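Local coordinates for outer membrane usher protein PapC (Escherichia coli, PDB 3L48) that exports and assembles pilus subunits across the outer membrane as a pore-forming usher, of which this chain is the C-terminal domain, at residues 26-31 and 56-61; 8-13 and 78-83. All blocks are in the same frame, centred on the assembly; numbering follows the deposited sequence.

Contact 1: 26-31 and 56-61; sequences ASVTSE and LSVNWD
S27 and T29 pair with N59 and S57 in antiparallel strands whose axes come within 4.7 Å at 158°, both as hydrogen-bonded pairs around the non-hydrogen-bonded pair V28-V58. The N59 N to S27 O bond is short, 2.7 Å, and almost straight at 174°; the other three backbone bonds are only slightly longer. On the face carrying S27, T29, S57 and N59 the contact is polar. The hydroxyls T29 OG1 and S57 OG share a hydrogen bond of 2.6 Å. A water held by S57 OG also donates to S30 O, 3.2 Å away, and so links S57 to S30, just beyond the end of strand 27-29. The N59 side chain crosses that of T29 at about a right angle and its amide lies beside the S27 and T29 hydroxyls; the N59 side chain also touches I64 of strand 64-69. An alanine in place of N59 would probably leave those two hydroxyls without the polar group beside them. The opposite face is apolar. V28 CG1, anti to the backbone N (chi1 -173°), reaches back to L56 CD1 at 3.8 Å, and both side chains also touch L47 of the facing sheet. L56 CD2 lies 3.6 Å from S30 CA, closing this end, while at the other A26 CB sits 3.9 Å from W60 CE3, and V58 CG1 meets the edge of that indole in its plane. Strands 27-29 and 55-59 are the two middle strands of the four-stranded sheet in this Ig-like, Greek-key domain, with V28 and V58 turned to the core.

Contact 2: 8-13 and 78-83; sequences KRLFAI and QQLLLP
I13 and Q79 meet because I13 CG1 stands anti to its carbonyl carbon (chi1 -52°) while Q79 CG stands anti to its backbone N (178°); the side chains cross obliquely, with I13 CG1 3.9 Å from Q79 CG. The same chi1 puts Q79 CG 3.5 Å from F11 O. Beneath them the backbones run parallel, their short axes turned by 40°. F11 binds Q78 O through its N and L80 N through its O, and I13 in turn binds L80 O and L82 N, I13 N to L80 O being 2.9 Å. This is the parallel pairing of the first and last strands of the Ig-like domain, in a three-stranded mixed sheet where 10-16 is central and antiparallel to 44-47. On the inward face A12 CB packs against L82 CD1 at 3.7 Å, and L10 CD1 meets L80 CD2 at 4.1 Å; L10 also touches V50 and V70, and A12 touches L47. The other face is more open, and there L81 CD1 comes 3.5 Å from I13 O. The F11 ring has Q79 N at its edge, near its plane, and meets the ring of W46. F11 CZ lies 3.5 Å above the plane of the R9 guanidinium, offset toward its rim, while R9 NE forms a salt bridge to D77.

In chain order the segments run 8-13, 26-31, 56-61, 78-83, so contact 2 brackets contact 1. Their centres are 14 Å apart on opposite sides of the chain's centre, and nearest atoms stay about 5 Å apart without touching. Each belongs to a different sheet, the antiparallel four-stranded one for contact 1 and the mixed three-stranded one for contact 2. L47 of strand 44-47 is shared: it is touched from the facing sheet by contact 1 and by its sheet neighbour A12 of contact 2. The C66-C84 disulfide ties strand 64-69, next to contact 1, to strand 78-84, so the two sheets are joined covalently as well as through the core.

Contact 1: 26-31 and 56-61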
ATOM      1  N   ALA A  26      10.089  -1.752   1.974  1.00 22.26           N
ATOM      2  CA  ALA A  26       9.484  -1.466   0.678  1.00 21.09           C
ATOM      3  C   ALA A  26       8.785  -0.108   0.732  1.00 21.69           C
ATOM      4  O   ALA A  26       8.338   0.321   1.794  1.00 21.60           O
ATOM      5  CB  ALA A  26       8.491  -2.558   0.306  1.00 14.55           C
ATOM      6  N   SER A  27       8.693   0.570  -0.406  1.00 19.65           N
ATOM      7  CA  SER A  27       8.003   1.855  -0.455  1.00 23.77           C
ATOM      8  C   SER A  27       6.636   1.733  -1.120  1.00 21.96           C
ATOM      9  O   SER A  27       6.430   0.894  -1.994  1.00 19.19           O
ATOM     10  CB  SER A  27       8.847   2.900  -1.185  1.00 23.48           C
ATOM     11  OG  SER A  27       9.026   2.540  -2.541  1.00 31.83           O
ATOM     12  N   VAL A  28       5.705   2.580  -0.697  1.00 21.21           N
ATOM     13  CA  VAL A  28       4.369   2.610  -1.273  1.00 22.03           C
ATOM     14  C   VAL A  28       4.146   3.975  -1.910  1.00 25.92           C
ATOM     15  O   VAL A  28       4.281   5.007  -1.250  1.00 23.43           O
ATOM     16  CB  VAL A  28       3.290   2.369  -0.205  1.00 20.62           C
ATOM     17  CG1 VAL A  28       1.926   2.224  -0.858  1.00 19.15           C
ATOM     18  CG2 VAL A  28       3.624   1.130   0.608  1.00 20.02           C
ATOM     19  N   THR A  29       3.807   3.983  -3.193  1.00 26.16           N
ATOM     20  CA  THR A  29       3.698   5.231  -3.936  1.00 28.12           C
ATOM     21  C   THR A  29       2.332   5.382  -4.587  1.00 33.79           C
ATOM     22  O   THR A  29       1.705   4.397  -4.982  1.00 32.01           O
ATOM     23  CB  THR A  29       4.782   5.337  -5.023  1.00 30.33           C
ATOM     24  OG1 THR A  29       4.705   4.197  -5.884  1.00 27.30           O
ATOM     25  CG2 THR A  29       6.168   5.396  -4.394  1.00 32.31           C
ATOM     26  N   SER A  30       1.882   6.628  -4.695  1.00 37.80           N
ATOM     27  CA  SER A  30       0.593   6.938  -5.302  1.00 40.05           C
ATOM     28  C   SER A  30       0.695   6.900  -6.819  1.00 43.57           C
ATOM     29  O   SER A  30       1.793   6.818  -7.374  1.00 42.11           O
ATOM     30  CB  SER A  30       0.113   8.319  -4.851  1.00 38.83           C
ATOM     31  OG  SER A  30       0.986   9.334  -5.321  1.00 39.07           O
ATOM     32  N   GLU A  31      -0.454   6.952  -7.485  1.00 50.79           N
ATOM     33  CA  GLU A  31      -0.484   7.036  -8.939  1.00 59.03           C
ATOM     34  C   GLU A  31       0.418   8.179  -9.383  1.00 63.33           C
ATOM     35  O   GLU A  31       1.166   8.058 -10.356  1.00 64.61           O
ATOM     36  CB  GLU A  31      -1.908   7.288  -9.435  1.00 62.86           C
ATOM     37  CG  GLU A  31      -2.932   6.264  -8.974  1.00 64.34           C
ATOM     38  CD  GLU A  31      -4.333   6.588  -9.459  1.00 65.29           C
ATOM     39  OE1 GLU A  31      -4.648   7.788  -9.615  1.00 70.15           O
ATOM     40  OE2 GLU A  31      -5.122   5.645  -9.677  1.00 60.29           O
ATOM     41  N   LEU A  56      -2.226   2.281  -5.756  1.00 29.65           N
ATOM     42  CA  LEU A  56      -0.890   2.453  -5.211  1.00 28.55           C
ATOM     43  C   LEU A  56       0.015   1.346  -5.725  1.00 29.57           C
ATOM     44  O   LEU A  56      -0.438   0.233  -5.989  1.00 30.20           O
ATOM     45  CB  LEU A  56      -0.920   2.430  -3.683  1.00 28.72           C
ATOM     46  CG  LEU A  56      -1.859   3.416  -2.981  1.00 30.87           C
ATOM     47  CD1 LEU A  56      -1.651   3.360  -1.473  1.00 28.62           C
ATOM     48  CD2 LEU A  56      -1.651   4.832  -3.495  1.00 30.02           C
ATOM     49  N   SER A  57       1.296   1.657  -5.874  1.00 27.60           N
ATOM     50  CA  SER A  57       2.271   0.641  -6.234  1.00 29.20           C
ATOM     51  C   SER A  57       3.221   0.407  -5.063  1.00 26.86           C
ATOM     52  O   SER A  57       3.609   1.345  -4.367  1.00 26.36           O
ATOM     53  CB  SER A  57       3.043   1.036  -7.495  1.00 33.69           C
ATOM     54  OG  SER A  57       4.000   2.036  -7.211  1.00 43.36           O
ATOM     55  N   VAL A  58       3.570  -0.854  -4.841  1.00 24.03           N
ATOM     56  CA  VAL A  58       4.497  -1.218  -3.782  1.00 22.72           C
ATOM     57  C   VAL A  58       5.833  -1.589  -4.405  1.00 25.00           C
ATOM     58  O   VAL A  58       5.913  -2.495  -5.233  1.00 23.09           O
ATOM     59  CB  VAL A  58       3.960  -2.392  -2.954  1.00 20.51           C
ATOM     60  CG1 VAL A  58       4.923  -2.734  -1.829  1.00 19.92           C
ATOM     61  CG2 VAL A  58       2.586  -2.045  -2.404  1.00 17.66           C
ATOM     62  N   ASN A  59       6.884  -0.882  -4.008  1.00 23.84           N
ATOM     63  CA  ASN A  59       8.177  -1.039  -4.655  1.00 26.24           C
ATOM     64  C   ASN A  59       9.246  -1.634  -3.751  1.00 24.76           C
ATOM     65  O   ASN A  59       9.361  -1.266  -2.582  1.00 21.72           O
ATOM     66  CB  ASN A  59       8.661   0.311  -5.189  1.00 31.28           C
ATOM     67  CG  ASN A  59       7.532   1.157  -5.738  1.00 34.52           C
ATOM     68  OD1 ASN A  59       7.045   2.075  -5.071  1.00 39.47           O
ATOM     69  ND2 ASN A  59       7.098   0.848  -6.954  1.00 31.30           N
ATOM     70  N   TRP A  60      10.014  -2.567  -4.305  1.00 23.56           N
ATOM     71  CA  TRP A  60      11.267  -3.001  -3.700  1.00 28.97           C
ATOM     72  C   TRP A  60      12.169  -3.629  -4.758  1.00 35.20           C
ATOM     73  O   TRP A  60      11.702  -4.007  -5.830  1.00 33.37           O
ATOM     74  CB  TRP A  60      11.043  -3.937  -2.503  1.00 25.81           C
ATOM     75  CG  TRP A  60      10.531  -5.306  -2.824  1.00 17.61           C
ATOM     76  CD1 TRP A  60      11.273  -6.414  -3.126  1.00 22.59           C
ATOM     77  CD2 TRP A  60       9.158  -5.727  -2.831  1.00 20.27           C
ATOM     78  NE1 TRP A  60      10.444  -7.495  -3.335  1.00 21.02           N
ATOM     79  CE2 TRP A  60       9.149  -7.101  -3.161  1.00 18.20           C
ATOM     80  CE3 TRP A  60       7.944  -5.076  -2.593  1.00 21.05           C
ATOM     81  CZ2 TRP A  60       7.963  -7.829  -3.265  1.00 20.97           C
ATOM     82  CZ3 TRP A  60       6.773  -5.803  -2.698  1.00 21.03           C
ATOM     83  CH2 TRP A  60       6.790  -7.166  -3.030  1.00 23.36           C
ATOM     84  N   ASP A  61      13.461  -3.720  -4.456  1.00 36.13           N
ATOM     85  CA  ASP A  61      14.446  -4.207  -5.415  1.00 40.00           C
ATOM     86  C   ASP A  61      14.378  -3.397  -6.704  1.00 40.45           C
ATOM     87  O   ASP A  61      14.374  -3.953  -7.803  1.00 39.47           O
ATOM     88  CB  ASP A  61      14.245  -5.698  -5.698  1.00 46.30           C
ATOM     89  CG  ASP A  61      14.597  -6.569  -4.503  1.00 56.28           C
ATOM     90  OD1 ASP A  61      15.225  -6.050  -3.555  1.00 57.49           O
ATOM     91  OD2 ASP A  61      14.250  -7.771  -4.512  1.00 61.92           O
TER
HETATM   92  O   HOH W   1       3.353   4.508  -8.872  1.00 48.68           O

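Contact 2: 8-13 and 78-83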
ATOM      1  N   LYS A   8      -7.557  10.079   4.557  1.00 47.81           N
ATOM      2  CA  LYS A   8      -6.219  10.155   3.981  1.00 41.11           C
ATOM      3  C   LYS A   8      -5.118   9.344   4.668  1.00 30.90           C
ATOM      4  O   LYS A   8      -4.241   8.825   3.987  1.00 27.61           O
ATOM      5  CB  LYS A   8      -5.806  11.615   3.788  1.00 47.54           C
ATOM      6  CG  LYS A   8      -6.458  12.252   2.580  1.00 50.83           C
ATOM      7  CD  LYS A   8      -6.525  13.751   2.722  1.00 54.33           C
ATOM      8  CE  LYS A   8      -7.463  14.344   1.688  1.00 56.87           C
ATOM      9  NZ  LYS A   8      -7.872  15.733   2.045  1.00 56.60           N
ATOM     10  N   ARG A   9      -5.137   9.223   5.992  1.00 25.67           N
ATOM     11  CA  ARG A   9      -4.178   8.315   6.628  1.00 21.52           C
ATOM     12  C   ARG A   9      -4.750   6.919   6.830  1.00 21.98           C
ATOM     13  O   ARG A   9      -5.770   6.742   7.499  1.00 22.07           O
ATOM     14  CB  ARG A   9      -3.635   8.829   7.961  1.00 24.55           C
ATOM     15  CG  ARG A   9      -2.775   7.757   8.636  1.00 28.70           C
ATOM     16  CD  ARG A   9      -1.998   8.249   9.833  1.00 29.89           C
ATOM     17  NE  ARG A   9      -2.811   8.303  11.038  1.00 24.08           N
ATOM     18  CZ  ARG A   9      -2.317   8.469  12.257  1.00 23.92           C
ATOM     19  NH1 ARG A   9      -1.007   8.582  12.428  1.00 27.23           N
ATOM     20  NH2 ARG A   9      -3.127   8.520  13.303  1.00 20.94           N
ATOM     21  N   LEU A  10      -4.072   5.928   6.262  1.00 18.01           N
ATOM     22  CA  LEU A  10      -4.538   4.550   6.344  1.00 19.49           C
ATOM     23  C   LEU A  10      -3.537   3.645   7.043  1.00 15.74           C
ATOM     24  O   LEU A  10      -2.332   3.776   6.857  1.00 17.25           O
ATOM     25  CB  LEU A  10      -4.828   4.003   4.947  1.00 22.35           C
ATOM     26  CG  LEU A  10      -5.869   4.777   4.142  1.00 23.16           C
ATOM     27  CD1 LEU A  10      -6.217   4.013   2.875  1.00 24.34           C
ATOM     28  CD2 LEU A  10      -7.109   5.026   4.990  1.00 21.54           C
ATOM     29  N   PHE A  11      -4.050   2.731   7.857  1.00 14.76           N
ATOM     30  CA  PHE A  11      -3.236   1.672   8.433  1.00 11.75           C
ATOM     31  C   PHE A  11      -3.412   0.440   7.554  1.00 18.38           C
ATOM     32  O   PHE A  11      -4.375  -0.312   7.707  1.00 18.32           O
ATOM     33  CB  PHE A  11      -3.672   1.370   9.867  1.00 14.33           C
ATOM     34  CG  PHE A  11      -3.717   2.583  10.759  1.00 15.99           C
ATOM     35  CD1 PHE A  11      -2.597   3.381  10.926  1.00 16.02           C
ATOM     36  CD2 PHE A  11      -4.878   2.917  11.438  1.00 18.43           C
ATOM     37  CE1 PHE A  11      -2.635   4.500  11.753  1.00 16.84           C
ATOM     38  CE2 PHE A  11      -4.923   4.031  12.268  1.00 19.31           C
ATOM     39  CZ  PHE A  11      -3.798   4.824  12.425  1.00 18.80           C
ATOM     40  N   ALA A  12      -2.485   0.246   6.622  1.00 16.40           N
ATOM     41  CA  ALA A  12      -2.650  -0.780   5.598  1.00 17.65           C
ATOM     42  C   ALA A  12      -1.992  -2.105   5.964  1.00 20.50           C
ATOM     43  O   ALA A  12      -0.803  -2.159   6.282  1.00 20.91           O
ATOM     44  CB  ALA A  12      -2.128  -0.282   4.254  1.00 16.50           C
ATOM     45  N   ILE A  13      -2.782  -3.172   5.923  1.00 16.78           N
ATOM     46  CA  ILE A  13      -2.253  -4.518   6.069  1.00 14.56           C
ATOM     47  C   ILE A  13      -2.054  -5.088   4.669  1.00 15.73           C
ATOM     48  O   ILE A  13      -3.016  -5.449   3.989  1.00 18.84           O
ATOM     49  CB  ILE A  13      -3.201  -5.421   6.880  1.00 18.37           C
ATOM     50  CG1 ILE A  13      -3.579  -4.751   8.204  1.00 21.26           C
ATOM     51  CG2 ILE A  13      -2.561  -6.787   7.131  1.00 16.65           C
ATOM     52  CD1 ILE A  13      -2.389  -4.393   9.070  1.00 20.54           C
ATOM     53  N   GLN A  78      -8.369   4.400   9.257  1.00 17.83           N
ATOM     54  CA  GLN A  78      -8.966   3.093   9.018  1.00 18.15           C
ATOM     55  C   GLN A  78      -7.879   2.052   8.779  1.00 17.18           C
ATOM     56  O   GLN A  78      -6.980   2.257   7.965  1.00 20.19           O
ATOM     57  CB  GLN A  78      -9.907   3.140   7.810  1.00 21.11           C
ATOM     58  CG  GLN A  78     -10.590   1.816   7.495  1.00 22.25           C
ATOM     59  CD  GLN A  78     -11.542   1.913   6.313  1.00 27.50           C
ATOM     60  OE1 GLN A  78     -11.816   3.003   5.809  1.00 29.68           O
ATOM     61  NE2 GLN A  78     -12.052   0.769   5.867  1.00 26.30           N
ATOM     62  N   GLN A  79      -7.959   0.936   9.495  1.00 14.36           N
ATOM     63  CA  GLN A  79      -7.118  -0.210   9.186  1.00 16.92           C
ATOM     64  C   GLN A  79      -7.835  -1.058   8.152  1.00 19.97           C
ATOM     65  O   GLN A  79      -8.999  -1.411   8.335  1.00 24.70           O
ATOM     66  CB  GLN A  79      -6.839  -1.057  10.428  1.00 16.15           C
ATOM     67  CG  GLN A  79      -6.002  -2.299  10.125  1.00 17.64           C
ATOM     68  CD  GLN A  79      -5.992  -3.294  11.268  1.00 15.43           C
ATOM     69  OE1 GLN A  79      -6.750  -4.266  11.268  1.00 17.46           O
ATOM     70  NE2 GLN A  79      -5.139  -3.053  12.250  1.00 14.81           N
ATOM     71  N   LEU A  80      -7.149  -1.388   7.065  1.00 19.20           N
ATOM     72  CA  LEU A  80      -7.747  -2.255   6.060  1.00 19.95           C
ATOM     73  C   LEU A  80      -6.727  -3.127   5.332  1.00 19.06           C
ATOM     74  O   LEU A  80      -5.565  -2.751   5.165  1.00 14.49           O
ATOM     75  CB  LEU A  80      -8.577  -1.446   5.060  1.00 22.38           C
ATOM     76  CG  LEU A  80      -7.840  -0.706   3.945  1.00 25.10           C
ATOM     77  CD1 LEU A  80      -8.840   0.043   3.074  1.00 28.74           C
ATOM     78  CD2 LEU A  80      -6.802   0.250   4.508  1.00 23.25           C
ATOM     79  N   LEU A  81      -7.187  -4.302   4.919  1.00 14.65           N
ATOM     80  CA  LEU A  81      -6.403  -5.211   4.098  1.00 13.47           C
ATOM     81  C   LEU A  81      -6.286  -4.640   2.694  1.00 17.95           C
ATOM     82  O   LEU A  81      -7.288  -4.256   2.091  1.00 23.17           O
ATOM     83  CB  LEU A  81      -7.091  -6.578   4.032  1.00 11.61           C
ATOM     84  CG  LEU A  81      -6.446  -7.661   3.165  1.00 17.82           C
ATOM     85  CD1 LEU A  81      -5.174  -8.185   3.817  1.00 14.51           C
ATOM     86  CD2 LEU A  81      -7.428  -8.805   2.897  1.00 22.08           C
ATOM     87  N   LEU A  82      -5.063  -4.573   2.179  1.00 15.56           N
ATOM     88  CA  LEU A  82      -4.855  -4.208   0.782  1.00 18.60           C
ATOM     89  C   LEU A  82      -4.167  -5.350   0.035  1.00 18.70           C
ATOM     90  O   LEU A  82      -2.946  -5.490   0.091  1.00 16.06           O
ATOM     91  CB  LEU A  82      -4.034  -2.920   0.665  1.00 21.79           C
ATOM     92  CG  LEU A  82      -4.667  -1.652   1.250  1.00 23.34           C
ATOM     93  CD1 LEU A  82      -3.788  -0.448   0.972  1.00 24.87           C
ATOM     94  CD2 LEU A  82      -6.061  -1.430   0.680  1.00 20.54           C
ATOM     95  N   PRO A  83      -4.958  -6.189  -0.648  1.00 19.98           N
ATOM     96  CA  PRO A  83      -4.378  -7.270  -1.450  1.00 21.22           C
ATOM     97  C   PRO A  83      -3.467  -6.696  -2.522  1.00 24.85           C
ATOM     98  O   PRO A  83      -3.910  -5.911  -3.358  1.00 28.93           O
ATOM     99  CB  PRO A  83      -5.603  -7.928  -2.095  1.00 19.90           C
ATOM    100  CG  PRO A  83      -6.728  -7.614  -1.170  1.00 20.44           C
ATOM    101  CD  PRO A  83      -6.430  -6.236  -0.636  1.00 18.62           C
TER